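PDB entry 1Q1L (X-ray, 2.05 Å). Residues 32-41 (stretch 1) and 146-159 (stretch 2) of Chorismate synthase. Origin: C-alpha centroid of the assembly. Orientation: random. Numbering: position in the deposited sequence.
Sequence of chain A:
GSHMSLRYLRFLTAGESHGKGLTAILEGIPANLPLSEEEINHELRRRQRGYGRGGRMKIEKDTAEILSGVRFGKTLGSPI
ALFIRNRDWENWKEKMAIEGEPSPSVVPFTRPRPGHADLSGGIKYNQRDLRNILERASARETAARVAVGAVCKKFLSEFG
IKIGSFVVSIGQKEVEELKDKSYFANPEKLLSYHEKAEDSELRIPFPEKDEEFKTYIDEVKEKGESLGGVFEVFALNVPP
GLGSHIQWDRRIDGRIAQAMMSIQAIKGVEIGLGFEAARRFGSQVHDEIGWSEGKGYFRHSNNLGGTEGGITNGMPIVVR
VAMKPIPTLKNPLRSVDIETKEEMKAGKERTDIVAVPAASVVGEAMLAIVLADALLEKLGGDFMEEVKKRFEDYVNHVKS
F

Stretch 1 (32-41) NLPLSEEEIN
Stretch 2, residues 146-159: VAVGAVCKKFLSEF

Stretch 1 runs as an extended segment from Leu33 to Ser36 (phi/psi from -93/121 at Leu33 to -130/162 at Ser36) and enters a helix at Glu37, which continues beyond Asn41. It packs against a helix that begins earlier in the chain and enters stretch 2 at Val146; the two helix axes approach to 8.9 Å, their N-to-C directions 118° apart. The register runs in opposite senses: by CA atoms, Leu33 lies 7.0 Å from Phe155, Leu35 7.3 Å from Lys154 and Ile40 5.3 Å from Ala150.

The polar centre is Lys154 (chi1 to chi4 t, p, t, m), whose NZ donates to the backbone Pro34 O at 2.7 Å and to Glu39 OE1 at 2.5 Å, the latter also a salt bridge. One ammonium group thus serves a loop carbonyl and one oxygen of a helix carboxylate. Glu39 (chi1 m, chi2 t) uses its other oxygen within its own stretch: Ser36 N donates to Glu39 OE2 at 2.9 Å, and Ser36 OG gives it a weak bond at 3.3 Å. Ser36 (chi1 p) is the N-cap, its OG accepting weakly from Glu39 N at 3.3 Å, so backbone and side chain bind reciprocally at the helix start. Within the helix, Asn41 N donates to Glu37 O at 2.6 Å. In stretch 2, Ser157 OG donates to Lys154 O at 2.6 Å, while Glu158 OE1 is satisfied elsewhere in the structure.

Apolar contacts complete the interface. The close approach at Ala150 brings its CB, pointing toward stretch 1, to 3.8 Å from Ile40 CA. Ile40 (m, t) places CG2 3.9 Å from Ala147 CB and CD1 4.0 Å from Val151 CG2. Leu35 (t, p) sets CD2 4.0 Å from Val151 CG1. Leu33 (t, p) reaches Phe155 CB with CD2 at 4.1 Å and Glu158 CG with CD1 at 3.4 Å.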

# COMPACT_ATOMS: atom_id res chain seq x y z
N ASN A 32 2.07 -8.81 -23.74
CA ASN A 32 2.50 -8.63 -25.12
C ASN A 32 3.75 -7.77 -25.31
O ASN A 32 3.99 -7.25 -26.39
CB ASN A 32 1.34 -8.07 -25.97
CG ASN A 32 0.14 -9.02 -26.02
OD1 ASN A 32 -0.96 -8.64 -26.42
ND2 ASN A 32 0.36 -10.27 -25.62
N LEU A 33 4.53 -7.64 -24.24
CA LEU A 33 5.78 -6.89 -24.31
C LEU A 33 6.89 -7.89 -24.62
O LEU A 33 7.10 -8.85 -23.88
CB LEU A 33 6.10 -6.24 -22.96
CG LEU A 33 7.51 -5.62 -22.88
CD1 LEU A 33 7.55 -4.34 -23.71
CD2 LEU A 33 7.89 -5.33 -21.43
N PRO A 34 7.61 -7.69 -25.73
CA PRO A 34 8.69 -8.64 -26.05
C PRO A 34 9.73 -8.57 -24.93
O PRO A 34 10.18 -7.49 -24.57
CB PRO A 34 9.25 -8.10 -27.36
CG PRO A 34 8.05 -7.42 -27.99
CD PRO A 34 7.43 -6.72 -26.82
N LEU A 35 10.11 -9.72 -24.38
CA LEU A 35 11.10 -9.76 -23.30
C LEU A 35 11.94 -11.03 -23.37
O LEU A 35 11.41 -12.12 -23.53
CB LEU A 35 10.39 -9.70 -21.93
CG LEU A 35 11.27 -9.67 -20.67
CD1 LEU A 35 12.09 -8.39 -20.63
CD2 LEU A 35 10.40 -9.77 -19.43
N SER A 36 13.26 -10.87 -23.24
CA SER A 36 14.17 -12.01 -23.30
C SER A 36 15.13 -11.99 -22.12
O SER A 36 15.31 -10.96 -21.47
CB SER A 36 14.97 -11.97 -24.59
OG SER A 36 15.83 -10.84 -24.61
N GLU A 37 15.74 -13.14 -21.84
CA GLU A 37 16.71 -13.22 -20.76
C GLU A 37 17.96 -12.42 -21.14
O GLU A 37 18.60 -11.82 -20.29
CB GLU A 37 17.08 -14.68 -20.48
CG GLU A 37 15.88 -15.57 -20.16
CD GLU A 37 16.27 -16.96 -19.67
OE1 GLU A 37 17.05 -17.64 -20.38
OE2 GLU A 37 15.80 -17.38 -18.59
N GLU A 38 18.31 -12.42 -22.43
CA GLU A 38 19.49 -11.69 -22.88
C GLU A 38 19.42 -10.21 -22.53
O GLU A 38 20.42 -9.62 -22.13
CB GLU A 38 19.68 -11.87 -24.39
CG GLU A 38 20.73 -10.94 -25.02
CD GLU A 38 22.02 -10.84 -24.20
OE1 GLU A 38 22.53 -11.88 -23.74
OE2 GLU A 38 22.52 -9.71 -24.02
N GLU A 39 18.25 -9.61 -22.70
CA GLU A 39 18.07 -8.20 -22.37
C GLU A 39 18.34 -7.99 -20.88
O GLU A 39 18.95 -7.00 -20.47
CB GLU A 39 16.64 -7.76 -22.69
CG GLU A 39 16.37 -7.62 -24.18
CD GLU A 39 14.89 -7.49 -24.49
OE1 GLU A 39 14.54 -6.70 -25.39
OE2 GLU A 39 14.08 -8.20 -23.84
N ILE A 40 17.88 -8.94 -20.07
CA ILE A 40 18.08 -8.85 -18.63
C ILE A 40 19.55 -9.10 -18.31
O ILE A 40 20.16 -8.35 -17.55
CB ILE A 40 17.20 -9.88 -17.88
CG1 ILE A 40 15.72 -9.56 -18.15
CG2 ILE A 40 17.52 -9.84 -16.39
CD1 ILE A 40 14.75 -10.49 -17.44
N ASN A 41 20.11 -10.15 -18.90
CA ASN A 41 21.51 -10.48 -18.68
C ASN A 41 22.43 -9.33 -19.08
O ASN A 41 23.43 -9.07 -18.42
CB ASN A 41 21.89 -11.74 -19.45
CG ASN A 41 21.11 -12.96 -19.00
OD1 ASN A 41 20.71 -13.06 -17.84
ND2 ASN A 41 20.90 -13.91 -19.91
N VAL A 146 18.59 -4.66 -10.51
CA VAL A 146 18.94 -4.40 -11.90
C VAL A 146 18.12 -5.28 -12.84
O VAL A 146 17.75 -4.86 -13.93
CB VAL A 146 20.47 -4.62 -12.12
CG1 VAL A 146 20.80 -4.60 -13.61
CG2 VAL A 146 21.25 -3.52 -11.42
N ALA A 147 17.83 -6.51 -12.41
CA ALA A 147 17.04 -7.42 -13.24
C ALA A 147 15.60 -6.89 -13.39
O ALA A 147 15.04 -6.89 -14.49
CB ALA A 147 17.02 -8.82 -12.61
N VAL A 148 15.01 -6.45 -12.29
CA VAL A 148 13.66 -5.90 -12.33
C VAL A 148 13.69 -4.64 -13.19
O VAL A 148 12.79 -4.40 -14.01
CB VAL A 148 13.14 -5.54 -10.92
CG1 VAL A 148 11.87 -4.69 -11.01
CG2 VAL A 148 12.84 -6.82 -10.13
N GLY A 149 14.75 -3.84 -13.01
CA GLY A 149 14.90 -2.62 -13.78
C GLY A 149 15.08 -2.87 -15.26
O GLY A 149 14.63 -2.08 -16.09
N ALA A 150 15.75 -3.97 -15.61
CA ALA A 150 15.96 -4.30 -17.01
C ALA A 150 14.62 -4.49 -17.71
O ALA A 150 14.44 -4.11 -18.86
CB ALA A 150 16.81 -5.58 -17.14
N VAL A 151 13.67 -5.09 -17.00
CA VAL A 151 12.34 -5.31 -17.57
C VAL A 151 11.65 -3.96 -17.76
O VAL A 151 11.03 -3.70 -18.80
CB VAL A 151 11.48 -6.21 -16.65
CG1 VAL A 151 10.10 -6.44 -17.26
CG2 VAL A 151 12.18 -7.55 -16.44
N CYS A 152 11.76 -3.10 -16.76
CA CYS A 152 11.14 -1.78 -16.84
C CYS A 152 11.73 -0.95 -17.96
O CYS A 152 11.02 -0.19 -18.62
CB CYS A 152 11.27 -1.07 -15.49
SG CYS A 152 10.39 -1.96 -14.18
N LYS A 153 13.04 -1.08 -18.19
CA LYS A 153 13.68 -0.35 -19.27
C LYS A 153 13.11 -0.82 -20.61
O LYS A 153 12.82 -0.00 -21.48
CB LYS A 153 15.19 -0.59 -19.28
CG LYS A 153 15.98 0.15 -18.22
CD LYS A 153 17.47 -0.00 -18.50
CE LYS A 153 18.32 0.73 -17.48
NZ LYS A 153 19.77 0.56 -17.77
N LYS A 154 12.97 -2.13 -20.78
CA LYS A 154 12.42 -2.65 -22.03
C LYS A 154 11.04 -2.05 -22.24
O LYS A 154 10.69 -1.60 -23.33
CB LYS A 154 12.33 -4.17 -21.99
CG LYS A 154 11.86 -4.78 -23.31
CD LYS A 154 12.75 -4.32 -24.47
CE LYS A 154 12.18 -4.74 -25.82
NZ LYS A 154 12.11 -6.23 -25.96
N PHE A 155 10.24 -2.03 -21.18
CA PHE A 155 8.90 -1.46 -21.24
C PHE A 155 8.94 0.00 -21.69
O PHE A 155 8.21 0.41 -22.60
CB PHE A 155 8.23 -1.56 -19.86
CG PHE A 155 6.92 -0.81 -19.78
CD1 PHE A 155 5.80 -1.24 -20.49
CD2 PHE A 155 6.83 0.35 -19.01
CE1 PHE A 155 4.61 -0.52 -20.44
CE2 PHE A 155 5.65 1.08 -18.96
CZ PHE A 155 4.53 0.64 -19.67
N LEU A 156 9.81 0.79 -21.07
CA LEU A 156 9.95 2.21 -21.38
C LEU A 156 10.42 2.50 -22.79
O LEU A 156 10.01 3.49 -23.41
CB LEU A 156 10.92 2.88 -20.40
CG LEU A 156 10.47 3.08 -18.96
CD1 LEU A 156 11.64 3.63 -18.15
CD2 LEU A 156 9.29 4.04 -18.93
N SER A 157 11.31 1.66 -23.30
CA SER A 157 11.84 1.84 -24.65
C SER A 157 10.74 1.73 -25.70
O SER A 157 10.88 2.28 -26.79
CB SER A 157 12.95 0.83 -24.93
OG SER A 157 12.47 -0.50 -24.82
N GLU A 158 9.66 1.02 -25.39
CA GLU A 158 8.56 0.86 -26.34
C GLU A 158 7.91 2.21 -26.59
O GLU A 158 7.20 2.39 -27.59
CB GLU A 158 7.50 -0.11 -25.80
CG GLU A 158 7.98 -1.54 -25.60
CD GLU A 158 8.39 -2.22 -26.89
OE1 GLU A 158 7.66 -2.07 -27.90
OE2 GLU A 158 9.42 -2.91 -26.90
N PHE A 159 8.13 3.16 -25.68
CA PHE A 159 7.55 4.48 -25.84
C PHE A 159 8.64 5.47 -26.24
O PHE A 159 8.42 6.68 -26.24
CB PHE A 159 6.90 4.94 -24.53
CG PHE A 159 5.90 3.97 -23.98
CD1 PHE A 159 6.31 2.93 -23.16
CD2 PHE A 159 4.55 4.07 -24.32
CE1 PHE A 159 5.39 1.99 -22.68
CE2 PHE A 159 3.63 3.13 -23.85
CZ PHE A 159 4.05 2.09 -23.03